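PDB 1LZL: heroin esterase from Rhodococcus sp., which probably hydrolyses acetyl esters, heroin among them, and is built on the alpha/beta hydrolase fold. Local coordinates for residues A135-I140 and S152-G157; T169-R174 and A238-A243. One frame throughout, in Å; residues are numbered along the deposited sequence. Where two conformers were deposited one is given.

How the interactions relate
Both contacts lie within the alpha/beta hydrolase core and follow one another along the chain without crossing. Helix 128-142 comes first; after a short connection the chain enters strand 153-159, and interaction 1 lays 135-140 back against that strand, closing a loop of 11 residues. After a sharp turn the strand gives way to helix 161-176. From its second half, interaction 2 closes a much longer loop of 63 residues by catching 238-243, the approach to strand 252-257. The two contacts meet directly: Val156 CB lies 3.6 Å from Val170 CG2, and Leu137 CD2 lies 3.8 Å from Ala173 CB. Helix 161-176 thus packs against interaction 1 and contributes Leu171 to interaction 2.

Interaction 1. Residues A135-I140 and S152-G157; sequences AALLYI and SRIAVG
Leu137 reaches from its helix to the strand and sets one methyl, CD1, against two of the strand's side chains. CD1 lies 3.7 Å from Ile154 CG2 and 4.0 Å from Val156 CG2, so a single branch spans alternate residues on one face of the strand. The two approaches differ: the leucine meets Ile154 at a slant, whereas it stands roughly perpendicular to Val156. Its CB already points toward the strand, and with CG trans to the backbone N (chi1 179°) CD1 comes up to both residues. On the strand, Ile154 offers its short branch, CG2, to the helix and keeps the longer CG1-CD1 arm off this touch. One turn further along the helix, Ile140 brings CD1 to the same Ile154 methyl, a looser contact at 4.5 Å.

No hydrogen bond crosses the interface; what joins the pieces is apolar packing of four buried side chains. The helix and strand segments run nearly antiparallel, with 168° between their directions and 10.8 Å between their axes. Helix 128-142 packs on the second strand of a beta-alpha-beta crossover: it links strand 112-116 to the parallel strand 153-159, with strand 79-85 between them in the sheet. Ala155, between the two contacting strand residues, points to the other face. Strand 153-159 sits inside the sheet, hydrogen-bonded through Ala155 to Val81 and Leu83 of strand 79-85 and through Val156 to Phe183 of strand 183-187. Ile140 also rests on Leu83, while Leu137 and Val156 both touch the adjoining helix 161-176, which follows a probable nucleophile elbow at Ser160.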
ATOM      1  N   ALA A 135       9.956  11.228  -2.702  1.00  8.70           N
ATOM      2  CA  ALA A 135      10.560  12.323  -1.936  1.00  9.07           C
ATOM      3  C   ALA A 135      10.719  11.948  -0.479  1.00  8.65           C
ATOM      4  O   ALA A 135      11.743  12.275   0.144  1.00 10.95           O
ATOM      5  CB  ALA A 135       9.701  13.566  -2.099  1.00 10.75           C
ATOM      6  N   ALA A 136       9.727  11.262   0.089  1.00  8.63           N
ATOM      7  CA  ALA A 136       9.793  10.830   1.486  1.00  9.53           C
ATOM      8  C   ALA A 136      10.902   9.809   1.633  1.00  9.66           C
ATOM      9  O   ALA A 136      11.666   9.792   2.595  1.00 10.42           O
ATOM     10  CB  ALA A 136       8.429  10.227   1.903  1.00 11.75           C
ATOM     11  N   LEU A 137      11.076   8.884   0.677  1.00 10.07           N
ATOM     12  CA  LEU A 137      12.149   7.887   0.715  1.00  9.92           C
ATOM     13  C   LEU A 137      13.515   8.554   0.664  1.00  9.46           C
ATOM     14  O   LEU A 137      14.393   8.203   1.466  1.00 11.57           O
ATOM     15  CB  LEU A 137      11.950   6.900  -0.453  1.00 10.13           C
ATOM     16  CG  LEU A 137      13.031   5.806  -0.535  1.00  9.94           C
ATOM     17  CD1 LEU A 137      13.003   4.902   0.705  1.00 10.33           C
ATOM     18  CD2 LEU A 137      12.918   4.949  -1.800  1.00 12.16           C
ATOM     19  N   LEU A 138      13.681   9.489  -0.262  1.00  9.66           N
ATOM     20  CA  LEU A 138      14.952  10.254  -0.349  1.00 10.35           C
ATOM     21  C   LEU A 138      15.276  10.925   0.974  1.00 12.17           C
ATOM     22  O   LEU A 138      16.429  10.929   1.413  1.00 13.41           O
ATOM     23  CB  LEU A 138      14.814  11.301  -1.457  1.00 10.94           C
ATOM     24  CG  LEU A 138      14.925  10.783  -2.900  1.00 11.20           C
ATOM     25  CD1 LEU A 138      14.582  11.874  -3.902  1.00 15.43           C
ATOM     26  CD2 LEU A 138      16.363  10.316  -3.169  1.00 13.19           C
ATOM     27  N   TYR A 139      14.246  11.532   1.561  1.00 11.10           N
ATOM     28  CA  TYR A 139      14.453  12.235   2.832  1.00 11.28           C
ATOM     29  C   TYR A 139      14.827  11.275   3.932  1.00 12.52           C
ATOM     30  O   TYR A 139      15.796  11.555   4.667  1.00 14.02           O
ATOM     31  CB  TYR A 139      13.154  12.975   3.172  1.00 11.81           C
ATOM     32  CG  TYR A 139      13.197  13.531   4.589  1.00 13.44           C
ATOM     33  CD1 TYR A 139      13.896  14.707   4.853  1.00 17.11           C
ATOM     34  CD2 TYR A 139      12.533  12.878   5.631  1.00 14.66           C
ATOM     35  CE1 TYR A 139      13.902  15.178   6.168  1.00 20.02           C
ATOM     36  CE2 TYR A 139      12.539  13.327   6.933  1.00 19.50           C
ATOM     37  CZ  TYR A 139      13.239  14.506   7.161  1.00 18.47           C
ATOM     38  OH  TYR A 139      13.294  14.999   8.450  1.00 23.78           O
ATOM     39  N   ILE A 140      14.057  10.194   4.143  1.00 11.23           N
ATOM     40  CA  ILE A 140      14.409   9.316   5.288  1.00 12.22           C
ATOM     41  C   ILE A 140      15.794   8.711   5.118  1.00 12.88           C
ATOM     42  O   ILE A 140      16.505   8.522   6.117  1.00 14.65           O
ATOM     43  CB  ILE A 140      13.352   8.267   5.636  0.60 14.05           C
ATOM     44  CG1 ILE A 140      13.088   7.276   4.524  0.60 13.43           C
ATOM     45  CG2 ILE A 140      12.076   8.978   6.107  0.60 17.03           C
ATOM     46  CD1 ILE A 140      12.032   6.257   4.949  0.60 18.86           C
ATOM     47  N   SER A 152      20.637   0.961   5.690  1.00 16.93           N
ATOM     48  CA  SER A 152      20.775  -0.313   4.996  1.00 16.11           C
ATOM     49  C   SER A 152      19.550  -1.183   5.241  1.00 15.28           C
ATOM     50  O   SER A 152      19.469  -2.294   4.670  1.00 17.59           O
ATOM     51  CB  SER A 152      22.043  -1.054   5.445  1.00 17.66           C
ATOM     52  OG  SER A 152      21.827  -1.742   6.680  1.00 19.37           O
ATOM     53  N   ARG A 153      18.572  -0.759   6.031  1.00 14.37           N
ATOM     54  CA  ARG A 153      17.409  -1.625   6.292  1.00 13.35           C
ATOM     55  C   ARG A 153      16.127  -0.790   6.203  1.00 11.31           C
ATOM     56  O   ARG A 153      15.418  -0.627   7.186  1.00 13.01           O
ATOM     57  CB  ARG A 153      17.566  -2.291   7.670  1.00 15.80           C
ATOM     58  CG  ARG A 153      18.664  -3.372   7.563  1.00 17.84           C
ATOM     59  CD  ARG A 153      18.728  -4.257   8.782  1.00 22.89           C
ATOM     60  NE  ARG A 153      19.171  -3.481   9.949  1.00 24.95           N
ATOM     61  CZ  ARG A 153      18.918  -3.894  11.175  1.00 28.24           C
ATOM     62  NH1 ARG A 153      18.241  -5.029  11.361  1.00 30.79           N
ATOM     63  NH2 ARG A 153      19.329  -3.177  12.231  1.00 29.43           N
ATOM     64  N   ILE A 154      15.918  -0.276   4.974  1.00 11.56           N
ATOM     65  CA  ILE A 154      14.686   0.440   4.657  1.00 10.88           C
ATOM     66  C   ILE A 154      13.768  -0.509   3.885  1.00 10.42           C
ATOM     67  O   ILE A 154      14.194  -1.064   2.866  1.00 12.61           O
ATOM     68  CB  ILE A 154      14.973   1.687   3.803  1.00 12.15           C
ATOM     69  CG1 ILE A 154      15.948   2.637   4.526  1.00 14.51           C
ATOM     70  CG2 ILE A 154      13.676   2.385   3.385  1.00 12.52           C
ATOM     71  CD1 ILE A 154      16.494   3.707   3.597  1.00 18.19           C
ATOM     72  N   ALA A 155      12.552  -0.660   4.377  1.00 10.56           N
ATOM     73  CA  ALA A 155      11.499  -1.362   3.629  1.00  9.41           C
ATOM     74  C   ALA A 155      10.564  -0.327   2.991  1.00  8.78           C
ATOM     75  O   ALA A 155      10.347   0.712   3.619  1.00 10.88           O
ATOM     76  CB  ALA A 155      10.693  -2.336   4.486  1.00 10.78           C
ATOM     77  N   VAL A 156       9.977  -0.596   1.849  1.00  9.00           N
ATOM     78  CA  VAL A 156       8.933   0.256   1.258  1.00  8.66           C
ATOM     79  C   VAL A 156       7.710  -0.635   1.123  1.00  8.26           C
ATOM     80  O   VAL A 156       7.840  -1.757   0.581  1.00  9.14           O
ATOM     81  CB  VAL A 156       9.354   0.848  -0.082  1.00  9.02           C
ATOM     82  CG1 VAL A 156       8.189   1.666  -0.657  1.00 10.10           C
ATOM     83  CG2 VAL A 156      10.586   1.740   0.104  1.00  9.38           C
ATOM     84  N   GLY A 157       6.554  -0.178   1.588  1.00  8.66           N
ATOM     85  CA  GLY A 157       5.368  -1.020   1.508  1.00  8.75           C
ATOM     86  C   GLY A 157       4.103  -0.223   1.453  1.00  7.94           C
ATOM     87  O   GLY A 157       4.084   0.989   1.747  1.00  8.92           O
TER

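Interaction 2. Residues T169-R174 and A238-A243; sequences TVLKAR and AAPSRA
With chi1 at -77° and chi2 at 158°, Leu171 is drawn out at full length: CG is trans to the carbonyl carbon and CD1 trans to CA, which makes that methyl the end that touches the loop. That methyl lies 3.8 Å from Pro240 CB and 4.0 Å from Pro240 CA, so it meets the proline where the ring joins the backbone. The two side chains come together at a slant. Ala243 supplies the second touch, its CB 4.2 Å from the same Leu171 CD1. One leucine methyl therefore serves both loop residues.

The loop brings these residues to the leucine by winding into a short 3-10 turn over 240-242. Arg242 N bonds to Ala239 O at 2.8 Å, and Ala243 N bonds to Pro240 O at 2.9 Å. This winding puts Pro240 and Ala243, three positions apart, on the side facing the helix, while the CB atoms of Ala239 and Ser241 point away from it. Between the two segments the contact is wholly apolar, and all three touching residues are buried.

Arg242 forms a salt bridge with Asp193, and Arg174, one turn beyond Leu171, hydrogen-bonds to the carbonyl oxygens of Asp245 and Thr247, tying the helix to the next part of the same loop. Tyr269 of helix 263-275 packs on both Leu171 and Pro240. On helix 161-176, Thr169 and Ala173 touch helix 128-142, whereas Leu171 joins helix 161-176 to the loop leading from helix 211-222 to strand 252-257.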
ATOM      1  N   THR A 169       7.417   3.367  -6.426  1.00  9.44           N
ATOM      2  CA  THR A 169       8.522   3.976  -5.701  1.00  8.88           C
ATOM      3  C   THR A 169       9.738   3.052  -5.675  1.00  9.53           C
ATOM      4  O   THR A 169      10.886   3.538  -5.814  1.00 10.18           O
ATOM      5  CB  THR A 169       8.075   4.288  -4.259  1.00  9.05           C
ATOM      6  OG1 THR A 169       7.010   5.273  -4.377  1.00 10.39           O
ATOM      7  CG2 THR A 169       9.213   4.914  -3.474  1.00 10.26           C
ATOM      8  N   VAL A 170       9.543   1.762  -5.515  1.00  9.73           N
ATOM      9  CA  VAL A 170      10.659   0.801  -5.490  1.00  9.37           C
ATOM     10  C   VAL A 170      11.274   0.660  -6.872  1.00  9.72           C
ATOM     11  O   VAL A 170      12.523   0.625  -6.951  1.00 10.97           O
ATOM     12  CB  VAL A 170      10.180  -0.538  -4.905  1.00  9.74           C
ATOM     13  CG1 VAL A 170      11.209  -1.658  -5.154  1.00 10.71           C
ATOM     14  CG2 VAL A 170       9.887  -0.386  -3.413  1.00  9.85           C
ATOM     15  N   LEU A 171      10.506   0.670  -7.940  1.00  9.36           N
ATOM     16  CA  LEU A 171      11.037   0.718  -9.300  1.00 10.44           C
ATOM     17  C   LEU A 171      11.878   1.986  -9.475  1.00 10.68           C
ATOM     18  O   LEU A 171      13.004   1.907  -9.991  1.00 11.69           O
ATOM     19  CB  LEU A 171       9.954   0.669 -10.382  1.00 11.03           C
ATOM     20  CG  LEU A 171       9.415  -0.754 -10.584  1.00 10.77           C
ATOM     21  CD1 LEU A 171       8.034  -0.679 -11.226  1.00 11.80           C
ATOM     22  CD2 LEU A 171      10.411  -1.553 -11.431  1.00 12.30           C
ATOM     23  N   LYS A 172      11.332   3.135  -9.056  1.00 11.31           N
ATOM     24  CA  LYS A 172      12.028   4.409  -9.210  1.00 12.10           C
ATOM     25  C   LYS A 172      13.315   4.408  -8.423  1.00 11.95           C
ATOM     26  O   LYS A 172      14.376   4.879  -8.925  1.00 13.11           O
ATOM     27  CB  LYS A 172      11.084   5.553  -8.765  1.00 13.35           C
ATOM     28  CG  LYS A 172      11.751   6.918  -9.011  1.00 16.53           C
ATOM     29  CD  LYS A 172      10.667   8.003  -9.006  1.00 18.80           C
ATOM     30  CE  LYS A 172       9.987   8.006 -10.384  1.00 32.52           C
ATOM     31  NZ  LYS A 172      10.465   9.117 -11.279  1.00 64.87           N
ATOM     32  N   ALA A 173      13.334   3.866  -7.216  1.00 11.31           N
ATOM     33  CA  ALA A 173      14.529   3.808  -6.355  1.00 13.10           C
ATOM     34  C   ALA A 173      15.623   2.979  -7.018  1.00 12.87           C
ATOM     35  O   ALA A 173      16.792   3.399  -7.063  1.00 13.33           O
ATOM     36  CB  ALA A 173      14.179   3.303  -4.956  1.00 13.29           C
ATOM     37  N   ARG A 174      15.206   1.829  -7.577  1.00 11.71           N
ATOM     38  CA  ARG A 174      16.207   1.023  -8.273  1.00 12.71           C
ATOM     39  C   ARG A 174      16.785   1.751  -9.456  1.00 12.23           C
ATOM     40  O   ARG A 174      18.011   1.812  -9.639  1.00 13.44           O
ATOM     41  CB  ARG A 174      15.549  -0.300  -8.719  1.00 14.60           C
ATOM     42  CG  ARG A 174      16.531  -1.165  -9.486  1.00 13.96           C
ATOM     43  CD  ARG A 174      15.864  -2.188 -10.348  1.00 14.42           C
ATOM     44  NE  ARG A 174      15.071  -1.577 -11.405  1.00 14.21           N
ATOM     45  CZ  ARG A 174      14.229  -2.245 -12.219  1.00 15.21           C
ATOM     46  NH1 ARG A 174      14.040  -3.568 -12.123  1.00 17.12           N
ATOM     47  NH2 ARG A 174      13.570  -1.543 -13.137  1.00 16.61           N
ATOM     48  N   ALA A 238       3.613   4.576 -12.573  1.00 10.94           N
ATOM     49  CA  ALA A 238       2.186   4.696 -12.365  1.00 10.46           C
ATOM     50  C   ALA A 238       1.565   3.303 -12.273  1.00 10.44           C
ATOM     51  O   ALA A 238       0.738   3.052 -11.393  1.00 11.54           O
ATOM     52  CB  ALA A 238       1.514   5.494 -13.487  1.00 12.83           C
ATOM     53  N   ALA A 239       1.931   2.427 -13.223  1.00 11.05           N
ATOM     54  CA  ALA A 239       1.334   1.093 -13.327  1.00 10.96           C
ATOM     55  C   ALA A 239       2.469   0.076 -13.409  1.00 10.61           C
ATOM     56  O   ALA A 239       2.903  -0.264 -14.544  1.00 11.67           O
ATOM     57  CB  ALA A 239       0.422   0.986 -14.562  1.00 10.81           C
ATOM     58  N   PRO A 240       3.020  -0.330 -12.284  1.00  9.54           N
ATOM     59  CA  PRO A 240       4.179  -1.227 -12.261  1.00 10.89           C
ATOM     60  C   PRO A 240       3.987  -2.495 -13.072  1.00 11.62           C
ATOM     61  O   PRO A 240       4.999  -3.042 -13.555  1.00 11.45           O
ATOM     62  CB  PRO A 240       4.331  -1.517 -10.757  1.00  9.98           C
ATOM     63  CG  PRO A 240       3.870  -0.215 -10.119  1.00  8.77           C
ATOM     64  CD  PRO A 240       2.666   0.180 -10.924  1.00  8.89           C
ATOM     65  N   SER A 241       2.762  -2.994 -13.260  1.00 10.78           N
ATOM     66  CA  SER A 241       2.609  -4.188 -14.095  1.00 12.89           C
ATOM     67  C   SER A 241       3.119  -3.957 -15.521  1.00 12.72           C
ATOM     68  O   SER A 241       3.430  -4.954 -16.192  1.00 14.59           O
ATOM     69  CB  SER A 241       1.129  -4.573 -14.148  1.00 11.89           C
ATOM     70  OG  SER A 241       0.635  -4.899 -12.846  1.00 10.93           O
ATOM     71  N   ARG A 242       3.170  -2.708 -15.970  1.00 11.91           N
ATOM     72  CA  ARG A 242       3.723  -2.433 -17.327  1.00 12.59           C
ATOM     73  C   ARG A 242       5.227  -2.523 -17.368  1.00 14.17           C
ATOM     74  O   ARG A 242       5.818  -2.516 -18.477  1.00 17.69           O
ATOM     75  CB  ARG A 242       3.232  -1.058 -17.774  1.00 14.77           C
ATOM     76  CG  ARG A 242       1.730  -1.046 -18.070  1.00 14.37           C
ATOM     77  CD  ARG A 242       1.342   0.363 -18.493  1.00 13.66           C
ATOM     78  NE  ARG A 242      -0.068   0.563 -18.799  1.00 13.88           N
ATOM     79  CZ  ARG A 242      -0.559   0.756 -20.023  1.00 19.20           C
ATOM     80  NH1 ARG A 242       0.246   0.744 -21.086  1.00 24.27           N
ATOM     81  NH2 ARG A 242      -1.850   0.952 -20.201  1.00 17.64           N
ATOM     82  N   ALA A 243       5.920  -2.611 -16.243  1.00 12.22           N
ATOM     83  CA  ALA A 243       7.375  -2.736 -16.378  1.00 12.58           C
ATOM     84  C   ALA A 243       7.818  -4.075 -16.935  1.00 15.18           C
ATOM     85  O   ALA A 243       7.278  -5.091 -16.540  1.00 20.16           O
ATOM     86  CB  ALA A 243       7.988  -2.623 -14.987  1.00 14.63           C
TER